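Local coordinates for protein succinyl-CoA:3-ketoacid coenzyme A transferase subunit B (Helicobacter pylori, PDB 3RRL) that catalyses, as one subunit of the enzyme, transfer of coenzyme A from succinyl-CoA to a 3-oxo acid, giving a 3-oxoacyl-CoA and succinate, at residues K11-G16 and I38-E43; D170-E175 and M181-L186; D193-K196 and E202-V205. All coordinates share one frame; numbering follows the deposited sequence.

Contact 1: residues K11-G16 and I38-E43; sequences KELKEG and IVFQSE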
ATOM      1  N   LYS B  11       0.202 -31.778  13.072  1.00 43.94           N
ATOM      2  CA  LYS B  11      -0.516 -31.631  14.327  1.00 41.69           C
ATOM      3  C   LYS B  11      -0.566 -30.180  14.792  1.00 36.43           C
ATOM      4  O   LYS B  11      -1.409 -29.813  15.617  1.00 33.92           O
ATOM      5  CB  LYS B  11       0.109 -32.519  15.404  1.00 44.60           C
ATOM      6  CG  LYS B  11      -0.023 -34.010  15.124  1.00 51.94           C
ATOM      7  CD  LYS B  11       0.498 -34.839  16.293  1.00 58.20           C
ATOM      8  CE  LYS B  11       0.002 -36.275  16.219  1.00 63.13           C
ATOM      9  NZ  LYS B  11       0.412 -36.962  14.960  1.00 65.98           N
ATOM     10  N   GLU B  12       0.332 -29.357  14.261  1.00 33.76           N
ATOM     11  CA  GLU B  12       0.373 -27.939  14.627  1.00 37.35           C
ATOM     12  C   GLU B  12      -0.688 -27.100  13.903  1.00 36.03           C
ATOM     13  O   GLU B  12      -0.948 -25.946  14.267  1.00 32.21           O
ATOM     14  CB  GLU B  12       1.772 -27.363  14.383  1.00 37.22           C
ATOM     15  CG  GLU B  12       2.861 -28.056  15.198  1.00 39.37           C
ATOM     16  CD  GLU B  12       2.695 -27.825  16.691  1.00 45.26           C
ATOM     17  OE1 GLU B  12       2.462 -26.656  17.082  1.00 48.55           O
ATOM     18  OE2 GLU B  12       2.787 -28.803  17.470  1.00 42.09           O
ATOM     19  N   LEU B  13      -1.302 -27.675  12.875  1.00 38.68           N
ATOM     20  CA  LEU B  13      -2.333 -26.957  12.130  1.00 42.67           C
ATOM     21  C   LEU B  13      -3.676 -27.068  12.831  1.00 44.23           C
ATOM     22  O   LEU B  13      -4.138 -28.164  13.144  1.00 46.50           O
ATOM     23  CB  LEU B  13      -2.432 -27.474  10.697  1.00 45.36           C
ATOM     24  CG  LEU B  13      -1.157 -27.336   9.872  1.00 47.13           C
ATOM     25  CD1 LEU B  13      -1.442 -27.649   8.423  1.00 50.14           C
ATOM     26  CD2 LEU B  13      -0.632 -25.938  10.004  1.00 48.27           C
ATOM     27  N   LYS B  14      -4.290 -25.920  13.086  1.00 40.55           N
ATOM     28  CA  LYS B  14      -5.545 -25.859  13.830  1.00 43.53           C
ATOM     29  C   LYS B  14      -6.635 -25.166  13.020  1.00 43.21           C
ATOM     30  O   LYS B  14      -6.350 -24.289  12.199  1.00 39.83           O
ATOM     31  CB  LYS B  14      -5.339 -25.111  15.149  1.00 46.12           C
ATOM     32  CG  LYS B  14      -4.235 -25.676  16.036  1.00 50.49           C
ATOM     33  CD  LYS B  14      -4.681 -26.963  16.709  1.00 55.46           C
ATOM     34  CE  LYS B  14      -3.770 -27.337  17.873  1.00 57.33           C
ATOM     35  NZ  LYS B  14      -4.396 -28.369  18.760  1.00 58.65           N
ATOM     36  N   GLU B  15      -7.884 -25.551  13.276  1.00 45.92           N
ATOM     37  CA  GLU B  15      -9.036 -24.976  12.596  1.00 51.51           C
ATOM     38  C   GLU B  15      -9.033 -23.457  12.677  1.00 46.61           C
ATOM     39  O   GLU B  15      -8.858 -22.888  13.755  1.00 42.51           O
ATOM     40  CB  GLU B  15     -10.329 -25.505  13.219  1.00 63.05           C
ATOM     41  CG  GLU B  15     -10.677 -26.935  12.834  1.00 73.50           C
ATOM     42  CD  GLU B  15     -11.507 -27.015  11.569  1.00 82.80           C
ATOM     43  OE1 GLU B  15     -11.998 -25.963  11.106  1.00 85.79           O
ATOM     44  OE2 GLU B  15     -11.671 -28.133  11.039  1.00 86.21           O
ATOM     45  N   GLY B  16      -9.221 -22.805  11.531  1.00 45.59           N
ATOM     46  CA  GLY B  16      -9.385 -21.363  11.499  1.00 41.68           C
ATOM     47  C   GLY B  16      -8.085 -20.612  11.328  1.00 38.16           C
ATOM     48  O   GLY B  16      -8.064 -19.385  11.290  1.00 40.73           O
ATOM     49  N   ILE B  38      -8.762 -24.530   6.917  1.00 49.80           N
ATOM     50  CA  ILE B  38      -7.519 -23.822   7.094  1.00 47.75           C
ATOM     51  C   ILE B  38      -7.245 -23.093   5.796  1.00 43.30           C
ATOM     52  O   ILE B  38      -7.401 -23.664   4.716  1.00 46.86           O
ATOM     53  CB  ILE B  38      -6.368 -24.791   7.410  1.00 50.53           C
ATOM     54  CG1 ILE B  38      -6.271 -24.992   8.918  1.00 53.68           C
ATOM     55  CG2 ILE B  38      -5.045 -24.267   6.868  1.00 50.12           C
ATOM     56  CD1 ILE B  38      -5.028 -25.708   9.353  1.00 54.60           C
ATOM     57  N   VAL B  39      -6.843 -21.835   5.894  1.00 35.49           N
ATOM     58  CA  VAL B  39      -6.571 -21.046   4.706  1.00 30.99           C
ATOM     59  C   VAL B  39      -5.074 -20.975   4.476  1.00 29.02           C
ATOM     60  O   VAL B  39      -4.331 -20.481   5.322  1.00 29.85           O
ATOM     61  CB  VAL B  39      -7.149 -19.631   4.839  1.00 33.58           C
ATOM     62  CG1 VAL B  39      -6.887 -18.836   3.575  1.00 36.16           C
ATOM     63  CG2 VAL B  39      -8.643 -19.707   5.135  1.00 31.31           C
ATOM     64  N   PHE B  40      -4.623 -21.491   3.339  1.00 27.53           N
ATOM     65  CA  PHE B  40      -3.217 -21.399   2.994  1.00 27.28           C
ATOM     66  C   PHE B  40      -2.941 -20.164   2.152  1.00 29.87           C
ATOM     67  O   PHE B  40      -3.667 -19.870   1.203  1.00 34.67           O
ATOM     68  CB  PHE B  40      -2.750 -22.672   2.288  1.00 33.41           C
ATOM     69  CG  PHE B  40      -2.804 -23.893   3.162  1.00 34.34           C
ATOM     70  CD1 PHE B  40      -1.899 -24.056   4.199  1.00 33.57           C
ATOM     71  CD2 PHE B  40      -3.769 -24.874   2.951  1.00 35.35           C
ATOM     72  CE1 PHE B  40      -1.947 -25.175   5.017  1.00 34.59           C
ATOM     73  CE2 PHE B  40      -3.827 -25.999   3.759  1.00 33.35           C
ATOM     74  CZ  PHE B  40      -2.911 -26.151   4.796  1.00 36.43           C
ATOM     75  N   GLN B  41      -1.896 -19.433   2.523  1.00 29.52           N
ATOM     76  CA  GLN B  41      -1.534 -18.201   1.844  1.00 29.46           C
ATOM     77  C   GLN B  41      -0.348 -18.453   0.926  1.00 30.16           C
ATOM     78  O   GLN B  41       0.581 -19.165   1.293  1.00 29.45           O
ATOM     79  CB  GLN B  41      -1.177 -17.127   2.872  1.00 29.73           C
ATOM     80  CG  GLN B  41      -1.182 -15.701   2.333  1.00 30.98           C
ATOM     81  CD  GLN B  41       0.198 -15.187   1.998  1.00 32.06           C
ATOM     82  OE1 GLN B  41       1.147 -15.962   1.858  1.00 33.04           O
ATOM     83  NE2 GLN B  41       0.322 -13.866   1.861  1.00 29.09           N
ATOM     84  N   SER B  42      -0.387 -17.879  -0.271  1.00 28.68           N
ATOM     85  CA  SER B  42       0.734 -17.977  -1.196  1.00 28.59           C
ATOM     86  C   SER B  42       1.299 -16.576  -1.334  1.00 28.11           C
ATOM     87  O   SER B  42       0.551 -15.624  -1.575  1.00 31.42           O
ATOM     88  CB  SER B  42       0.267 -18.515  -2.549  1.00 30.87           C
ATOM     89  OG  SER B  42       1.356 -18.964  -3.339  1.00 30.81           O
ATOM     90  N   GLU B  43       2.608 -16.442  -1.155  1.00 25.87           N
ATOM     91  CA  GLU B  43       3.228 -15.122  -1.026  1.00 30.55           C
ATOM     92  C   GLU B  43       3.185 -14.318  -2.325  1.00 27.71           C
ATOM     93  O   GLU B  43       3.457 -13.115  -2.341  1.00 23.26           O
ATOM     94  CB  GLU B  43       4.671 -15.261  -0.540  1.00 37.31           C
ATOM     95  CG  GLU B  43       5.581 -15.941  -1.531  1.00 50.16           C
ATOM     96  CD  GLU B  43       6.683 -16.737  -0.857  1.00 60.74           C
ATOM     97  OE1 GLU B  43       6.626 -16.891   0.381  1.00 66.48           O
ATOM     98  OE2 GLU B  43       7.600 -17.209  -1.564  1.00 61.97           O
TER
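Ile38 meets the 11-16 loop with its longer branch. Its CD1 sits 3.4 Å from Leu13 CB, which is tight for two carbons. The two side chains cross at about a right angle. Ile38 CG1 lies 3.4 Å from Lys14 O. It stands beside the backbone N, anti to the carbonyl carbon (chi1 -89°), and this sends the CG1-CD1 arm to the loop. The other branch stays within its own segment: Ile38 CG2 lies over one face of the Phe40 ring, offset toward the rim. Val39 makes backbone hydrogen bonds to Met17 and Val19, tying the segment to the start of strand 18-21. Phe40 then offers its edge to Leu13, whose CD1 lies near the ring plane, 4.2 Å from Phe40 CZ. Phe40 also packs on Val19 and Leu21, and Leu13 on Val29 and Val33. No hydrogen bond joins 11-16 to 38-43, and the contact is van der Waals packing. Past Phe40 the strand leaves the loop behind: Gln41 OE1 hydrogen-bonds Asn20 ND2, and Glu43, the predicted active-site residue, packs on Phe85 and Ala65. The 38-43 segment thus packs on the loop at one end and, at the other, enters the Ser-Glu-Asn-Gly motif of the CoA transferases, whose glutamate carries CoA as a thioester in related enzymes.

Contact 2: residues D170-E175 and M181-L186; sequences DLAVFE and MKLVEL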
ATOM      1  N   ASP B 170      13.277 -35.392  12.722  1.00 31.71           N
ATOM      2  CA  ASP B 170      12.959 -36.824  12.737  1.00 36.10           C
ATOM      3  C   ASP B 170      13.269 -37.463  14.097  1.00 37.49           C
ATOM      4  O   ASP B 170      12.849 -38.589  14.388  1.00 37.77           O
ATOM      5  CB  ASP B 170      13.723 -37.554  11.626  1.00 36.48           C
ATOM      6  CG  ASP B 170      15.182 -37.138  11.555  1.00 44.18           C
ATOM      7  OD1 ASP B 170      15.445 -35.921  11.452  1.00 46.33           O
ATOM      8  OD2 ASP B 170      16.069 -38.018  11.624  1.00 46.35           O
ATOM      9  N   LEU B 171      14.010 -36.733  14.924  1.00 36.70           N
ATOM     10  CA  LEU B 171      14.394 -37.201  16.256  1.00 40.49           C
ATOM     11  C   LEU B 171      13.493 -36.620  17.335  1.00 39.60           C
ATOM     12  O   LEU B 171      12.925 -37.357  18.141  1.00 37.21           O
ATOM     13  CB  LEU B 171      15.863 -36.898  16.571  1.00 38.93           C
ATOM     14  CG  LEU B 171      16.899 -37.511  15.633  1.00 40.80           C
ATOM     15  CD1 LEU B 171      18.311 -37.271  16.163  1.00 42.87           C
ATOM     16  CD2 LEU B 171      16.636 -38.996  15.450  1.00 39.88           C
ATOM     17  N   ALA B 172      13.395 -35.300  17.366  1.00 36.89           N
ATOM     18  CA  ALA B 172      12.717 -34.618  18.449  1.00 33.41           C
ATOM     19  C   ALA B 172      12.001 -33.317  18.122  1.00 34.76           C
ATOM     20  O   ALA B 172      12.143 -32.754  17.052  1.00 33.60           O
ATOM     21  CB  ALA B 172      13.702 -34.373  19.548  1.00 32.85           C
ATOM     22  N   VAL B 173      11.212 -32.872  19.087  1.00 31.11           N
ATOM     23  CA  VAL B 173      10.542 -31.598  19.027  1.00 29.61           C
ATOM     24  C   VAL B 173      11.149 -30.691  20.096  1.00 31.74           C
ATOM     25  O   VAL B 173      11.263 -31.068  21.245  1.00 29.17           O
ATOM     26  CB  VAL B 173       9.045 -31.728  19.259  1.00 26.70           C
ATOM     27  CG1 VAL B 173       8.386 -30.390  19.155  1.00 23.34           C
ATOM     28  CG2 VAL B 173       8.453 -32.692  18.290  1.00 27.65           C
ATOM     29  N   PHE B 174      11.537 -29.492  19.691  1.00 30.50           N
ATOM     30  CA  PHE B 174      12.135 -28.524  20.579  1.00 30.17           C
ATOM     31  C   PHE B 174      11.336 -27.240  20.552  1.00 32.82           C
ATOM     32  O   PHE B 174      10.730 -26.907  19.553  1.00 29.63           O
ATOM     33  CB  PHE B 174      13.545 -28.169  20.130  1.00 33.97           C
ATOM     34  CG  PHE B 174      14.499 -29.313  20.109  1.00 37.46           C
ATOM     35  CD1 PHE B 174      15.318 -29.563  21.186  1.00 37.31           C
ATOM     36  CD2 PHE B 174      14.605 -30.116  18.997  1.00 38.23           C
ATOM     37  CE1 PHE B 174      16.200 -30.597  21.159  1.00 36.28           C
ATOM     38  CE2 PHE B 174      15.492 -31.154  18.970  1.00 37.83           C
ATOM     39  CZ  PHE B 174      16.291 -31.394  20.050  1.00 37.12           C
ATOM     40  N   GLU B 175      11.341 -26.525  21.669  1.00 34.48           N
ATOM     41  CA  GLU B 175      10.729 -25.207  21.744  1.00 34.26           C
ATOM     42  C   GLU B 175      11.757 -24.164  22.169  1.00 35.98           C
ATOM     43  O   GLU B 175      12.783 -24.492  22.760  1.00 41.99           O
ATOM     44  CB  GLU B 175       9.528 -25.218  22.688  1.00 33.87           C
ATOM     45  CG  GLU B 175       8.331 -25.945  22.097  1.00 42.54           C
ATOM     46  CD  GLU B 175       7.160 -26.062  23.058  1.00 51.93           C
ATOM     47  OE1 GLU B 175       7.282 -25.611  24.220  1.00 54.74           O
ATOM     48  OE2 GLU B 175       6.115 -26.616  22.642  1.00 53.13           O
HETATM   49  N   MSE B 181      16.710 -23.245  24.471  1.00 50.44           N
HETATM   50  CA  MSE B 181      16.054 -24.327  23.747  1.00 43.72           C
HETATM   51  C   MSE B 181      15.645 -25.478  24.661  1.00 43.21           C
HETATM   52  O   MSE B 181      16.459 -25.995  25.425  1.00 44.32           O
HETATM   53  CB  MSE B 181      16.989 -24.851  22.659  1.00 38.22           C
HETATM   54  CG  MSE B 181      16.349 -25.837  21.713  1.00 35.85           C
HETATM   55 SE   MSE B 181      17.628 -26.360  20.353  0.77 50.00          SE
HETATM   56  CE  MSE B 181      16.430 -27.114  19.030  1.00195.45           C
ATOM     57  N   LYS B 182      14.384 -25.889  24.569  1.00 41.88           N
ATOM     58  CA  LYS B 182      13.885 -27.003  25.373  1.00 42.77           C
ATOM     59  C   LYS B 182      13.484 -28.190  24.506  1.00 43.24           C
ATOM     60  O   LYS B 182      12.796 -28.025  23.498  1.00 43.36           O
ATOM     61  CB  LYS B 182      12.678 -26.563  26.211  1.00 42.94           C
ATOM     62  CG  LYS B 182      12.935 -25.398  27.154  1.00 45.72           C
ATOM     63  CD  LYS B 182      11.613 -24.795  27.615  1.00 51.48           C
ATOM     64  CE  LYS B 182      11.802 -23.623  28.583  1.00 56.77           C
ATOM     65  NZ  LYS B 182      12.143 -24.028  29.986  1.00 59.00           N
ATOM     66  N   LEU B 183      13.868 -29.391  24.933  1.00 35.58           N
ATOM     67  CA  LEU B 183      13.454 -30.600  24.250  1.00 31.33           C
ATOM     68  C   LEU B 183      12.150 -30.987  24.909  1.00 34.03           C
ATOM     69  O   LEU B 183      12.143 -31.403  26.061  1.00 37.29           O
ATOM     70  CB  LEU B 183      14.470 -31.704  24.533  1.00 29.24           C
ATOM     71  CG  LEU B 183      14.051 -33.114  24.121  1.00 32.58           C
ATOM     72  CD1 LEU B 183      13.799 -33.160  22.613  1.00 30.27           C
ATOM     73  CD2 LEU B 183      15.093 -34.150  24.522  1.00 33.40           C
ATOM     74  N   VAL B 184      11.038 -30.803  24.208  1.00 32.04           N
ATOM     75  CA  VAL B 184       9.748 -31.140  24.791  1.00 31.16           C
ATOM     76  C   VAL B 184       9.129 -32.448  24.309  1.00 32.23           C
ATOM     77  O   VAL B 184       8.109 -32.876  24.838  1.00 38.60           O
ATOM     78  CB  VAL B 184       8.745 -29.988  24.620  1.00 29.51           C
ATOM     79  CG1 VAL B 184       9.297 -28.734  25.264  1.00 30.44           C
ATOM     80  CG2 VAL B 184       8.455 -29.739  23.138  1.00 27.18           C
ATOM     81  N   GLU B 185       9.724 -33.073  23.299  1.00 29.90           N
ATOM     82  CA  GLU B 185       9.175 -34.323  22.781  1.00 33.75           C
ATOM     83  C   GLU B 185      10.222 -35.196  22.081  1.00 36.04           C
ATOM     84  O   GLU B 185      11.080 -34.693  21.355  1.00 38.23           O
ATOM     85  CB  GLU B 185       8.008 -34.012  21.839  1.00 40.16           C
ATOM     86  CG  GLU B 185       7.087 -35.179  21.529  1.00 44.99           C
ATOM     87  CD  GLU B 185       5.954 -34.792  20.573  1.00 48.11           C
ATOM     88  OE1 GLU B 185       5.443 -33.652  20.664  1.00 48.20           O
ATOM     89  OE2 GLU B 185       5.576 -35.630  19.727  1.00 49.26           O
ATOM     90  N   LEU B 186      10.120 -36.507  22.274  1.00 34.64           N
ATOM     91  CA  LEU B 186      10.909 -37.468  21.512  1.00 35.39           C
ATOM     92  C   LEU B 186      10.005 -38.086  20.454  1.00 36.91           C
ATOM     93  O   LEU B 186       8.854 -38.419  20.740  1.00 38.97           O
ATOM     94  CB  LEU B 186      11.451 -38.578  22.423  1.00 33.84           C
ATOM     95  CG  LEU B 186      12.530 -38.245  23.463  1.00 31.95           C
ATOM     96  CD1 LEU B 186      12.764 -39.427  24.409  1.00 31.97           C
ATOM     97  CD2 LEU B 186      13.835 -37.819  22.792  1.00 32.05           C
TER
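Val173 and Glu185 form a hydrogen-bonded antiparallel pair. Val173 N reaches Glu185 O at 2.9 Å, nearly straight at 170°. Val173 O accepts twice, from Val184 N at 3.0 Å and from Glu185 N at 3.3 Å. Both of these bonds are bent. Val184 and Glu185 therefore both face Val173, which makes a classic beta bulge and shifts the register by one residue. Beyond it, Glu175 and Lys182 exchange two backbone bonds of 2.8 Å, Glu175 N to Lys182 O and Lys182 N to Glu175 O.

The aromatic contacts centre on Phe174. Leu183 CD1 lies over one ring face, 4.1 Å from the Phe174 centroid, in a CH-pi contact. CE of Met181, a selenomethionine, lies over the opposite face, though its modelled closeness is doubtful. With chi1 at -172° and an extended chain beyond CG, Met181 carries SE obliquely to the Phe174 ring, a Met-aromatic contact.

Other apolar contacts flank these. Ala172 CB presses on Leu183 CD1 at a tight 3.3 Å. On the other face of the sheet, the Val173 and Glu185 side chains lie side by side, CB to CB 3.6 Å. Val184, in the bulge, crosses the Glu175 side chain at about a right angle, its methyls near CG and the carboxylate.

Two charged ends have partners outside the hairpin: Lys182 NZ forms a salt bridge with Glu204, and Glu185 OE1 one with Arg8. The chemistry implies a hairpin zipped by its backbone, apolar on the Ala172-Phe174-Leu183 face toward helix 192-198 and more polar on the other.

Contact 3: residues D193-K196 and E202-V205; sequences DQVK and EFEV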
ATOM      1  N   ASP B 193      19.021 -40.327  24.754  1.00 45.05           N
ATOM      2  CA  ASP B 193      20.455 -40.358  24.486  1.00 50.72           C
ATOM      3  C   ASP B 193      20.795 -40.194  23.006  1.00 46.18           C
ATOM      4  O   ASP B 193      21.820 -39.600  22.667  1.00 47.61           O
ATOM      5  CB  ASP B 193      21.087 -41.641  25.041  1.00 57.65           C
ATOM      6  CG  ASP B 193      21.436 -41.529  26.518  1.00 63.81           C
ATOM      7  OD1 ASP B 193      20.755 -40.770  27.249  1.00 63.53           O
ATOM      8  OD2 ASP B 193      22.397 -42.199  26.946  1.00 68.22           O
ATOM      9  N   GLN B 194      19.954 -40.735  22.130  1.00 41.00           N
ATOM     10  CA  GLN B 194      20.145 -40.548  20.693  1.00 47.26           C
ATOM     11  C   GLN B 194      20.097 -39.061  20.339  1.00 45.41           C
ATOM     12  O   GLN B 194      20.852 -38.586  19.492  1.00 48.07           O
ATOM     13  CB  GLN B 194      19.086 -41.317  19.895  1.00 54.46           C
ATOM     14  CG  GLN B 194      19.532 -42.703  19.457  1.00 63.16           C
ATOM     15  CD  GLN B 194      18.398 -43.718  19.454  1.00 68.66           C
ATOM     16  OE1 GLN B 194      17.219 -43.354  19.433  1.00 70.18           O
ATOM     17  NE2 GLN B 194      18.752 -45.004  19.486  1.00 68.78           N
ATOM     18  N   VAL B 195      19.207 -38.329  20.999  1.00 42.24           N
ATOM     19  CA  VAL B 195      19.066 -36.899  20.754  1.00 43.95           C
ATOM     20  C   VAL B 195      20.265 -36.120  21.295  1.00 45.85           C
ATOM     21  O   VAL B 195      20.830 -35.282  20.596  1.00 49.03           O
ATOM     22  CB  VAL B 195      17.760 -36.346  21.362  1.00 42.16           C
ATOM     23  CG1 VAL B 195      17.653 -34.855  21.118  1.00 44.77           C
ATOM     24  CG2 VAL B 195      16.565 -37.059  20.769  1.00 39.00           C
ATOM     25  N   LYS B 196      20.656 -36.400  22.533  1.00 44.46           N
ATOM     26  CA  LYS B 196      21.825 -35.749  23.109  1.00 46.63           C
ATOM     27  C   LYS B 196      23.028 -35.974  22.212  1.00 50.14           C
ATOM     28  O   LYS B 196      23.787 -35.048  21.918  1.00 50.82           O
ATOM     29  CB  LYS B 196      22.131 -36.310  24.494  1.00 47.30           C
ATOM     30  CG  LYS B 196      21.094 -36.019  25.552  1.00 48.47           C
ATOM     31  CD  LYS B 196      21.527 -36.649  26.867  1.00 56.21           C
ATOM     32  CE  LYS B 196      20.579 -36.323  28.005  1.00 60.99           C
ATOM     33  NZ  LYS B 196      20.933 -37.118  29.216  1.00 63.67           N
ATOM     34  N   GLU B 202      23.114 -26.718  23.020  1.00 43.23           N
ATOM     35  CA  GLU B 202      22.806 -26.984  24.420  1.00 47.16           C
ATOM     36  C   GLU B 202      21.322 -26.764  24.660  1.00 44.73           C
ATOM     37  O   GLU B 202      20.761 -25.752  24.226  1.00 43.87           O
ATOM     38  CB  GLU B 202      23.607 -26.058  25.335  1.00 54.97           C
ATOM     39  CG  GLU B 202      25.111 -26.209  25.214  1.00 62.56           C
ATOM     40  CD  GLU B 202      25.867 -25.073  25.886  1.00 69.37           C
ATOM     41  OE1 GLU B 202      25.325 -23.944  25.956  1.00 67.14           O
ATOM     42  OE2 GLU B 202      27.005 -25.315  26.347  1.00 74.27           O
ATOM     43  N   PHE B 203      20.687 -27.695  25.362  1.00 41.39           N
ATOM     44  CA  PHE B 203      19.254 -27.585  25.609  1.00 39.98           C
ATOM     45  C   PHE B 203      18.864 -28.120  26.981  1.00 42.79           C
ATOM     46  O   PHE B 203      19.599 -28.902  27.583  1.00 44.65           O
ATOM     47  CB  PHE B 203      18.462 -28.315  24.513  1.00 31.63           C
ATOM     48  CG  PHE B 203      18.767 -29.787  24.416  1.00 32.34           C
ATOM     49  CD1 PHE B 203      17.977 -30.722  25.074  1.00 32.01           C
ATOM     50  CD2 PHE B 203      19.839 -30.239  23.665  1.00 34.80           C
ATOM     51  CE1 PHE B 203      18.249 -32.080  24.987  1.00 31.11           C
ATOM     52  CE2 PHE B 203      20.114 -31.596  23.572  1.00 37.13           C
ATOM     53  CZ  PHE B 203      19.316 -32.518  24.237  1.00 34.13           C
ATOM     54  N   GLU B 204      17.700 -27.690  27.462  1.00 40.86           N
ATOM     55  CA  GLU B 204      17.146 -28.188  28.712  1.00 43.27           C
ATOM     56  C   GLU B 204      16.184 -29.320  28.395  1.00 38.91           C
ATOM     57  O   GLU B 204      15.436 -29.244  27.419  1.00 34.69           O
ATOM     58  CB  GLU B 204      16.383 -27.082  29.439  1.00 50.25           C
ATOM     59  CG  GLU B 204      17.204 -25.855  29.782  1.00 59.84           C
ATOM     60  CD  GLU B 204      16.334 -24.671  30.188  1.00 68.52           C
ATOM     61  OE1 GLU B 204      15.090 -24.793  30.120  1.00 71.27           O
ATOM     62  OE2 GLU B 204      16.890 -23.616  30.571  1.00 70.74           O
ATOM     63  N   VAL B 205      16.183 -30.357  29.227  1.00 35.90           N
ATOM     64  CA  VAL B 205      15.293 -31.484  28.997  1.00 32.51           C
ATOM     65  C   VAL B 205      13.989 -31.269  29.755  1.00 35.74           C
ATOM     66  O   VAL B 205      13.919 -31.355  30.986  1.00 38.89           O
ATOM     67  CB  VAL B 205      15.950 -32.799  29.449  1.00 34.52           C
ATOM     68  CG1 VAL B 205      14.947 -33.947  29.377  1.00 33.94           C
ATOM     69  CG2 VAL B 205      17.182 -33.085  28.602  1.00 32.41           C
TER
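Phe203 reaches helix 192-198 with the far end of its ring. Its CZ lies 4.2 Å from Val195 CG1 and 4.1 Å from Lys196 CG. These touches are van der Waals, and no hydrogen bond links the two segments. Lys196 takes part through its aliphatic stem. Its chain runs extended beyond CG, and its side chain crosses that of Phe203 at about a right angle. Phe203 CG stands between its backbone N and carbonyl carbon (chi1 60°), and the ring is carried out from the chain to the helix.

Around them, Phe203 also packs on Leu183, while Val195 is buried against Ala172, Phe174 and Leu186. On the helix, Val195 O accepts a hydrogen bond from Thr199 OG1. Backbone hydrogen bonds between Glu204 and both Met181 and Leu183 hold the strand just after Phe203.

The contact belongs to a beta-alpha-beta crossover. Strand 180-186 leads into helix 192-198, and the chain returns as strand 204-205, parallel to 180-186 and outermost on that side of the sheet within this chain.

In the fold
All three contacts reach the same mixed sheet, and all are partly buried. Contact 1 lies nearest the middle of the chain, its centre about 12 Å from the chain centre, and runs toward the predicted active site. Contact 3 is the most peripheral, at about 22 Å. Among touching residues, contact 2 has five buried and none exposed, while contacts 1 and 3 each include an exposed lysine. Contacts 2 and 3 touch: strand 180-186 pairs with both 172-177 and 204-205, and helix 192-198 packs on the hairpin. Contact 2 alone has hydrogen bonds between its segments and buries the most surface. Contacts 1 and 3 rest on a few van der Waals touches, led by Ile38 on Leu13 in the first and by Phe203 CZ in the other.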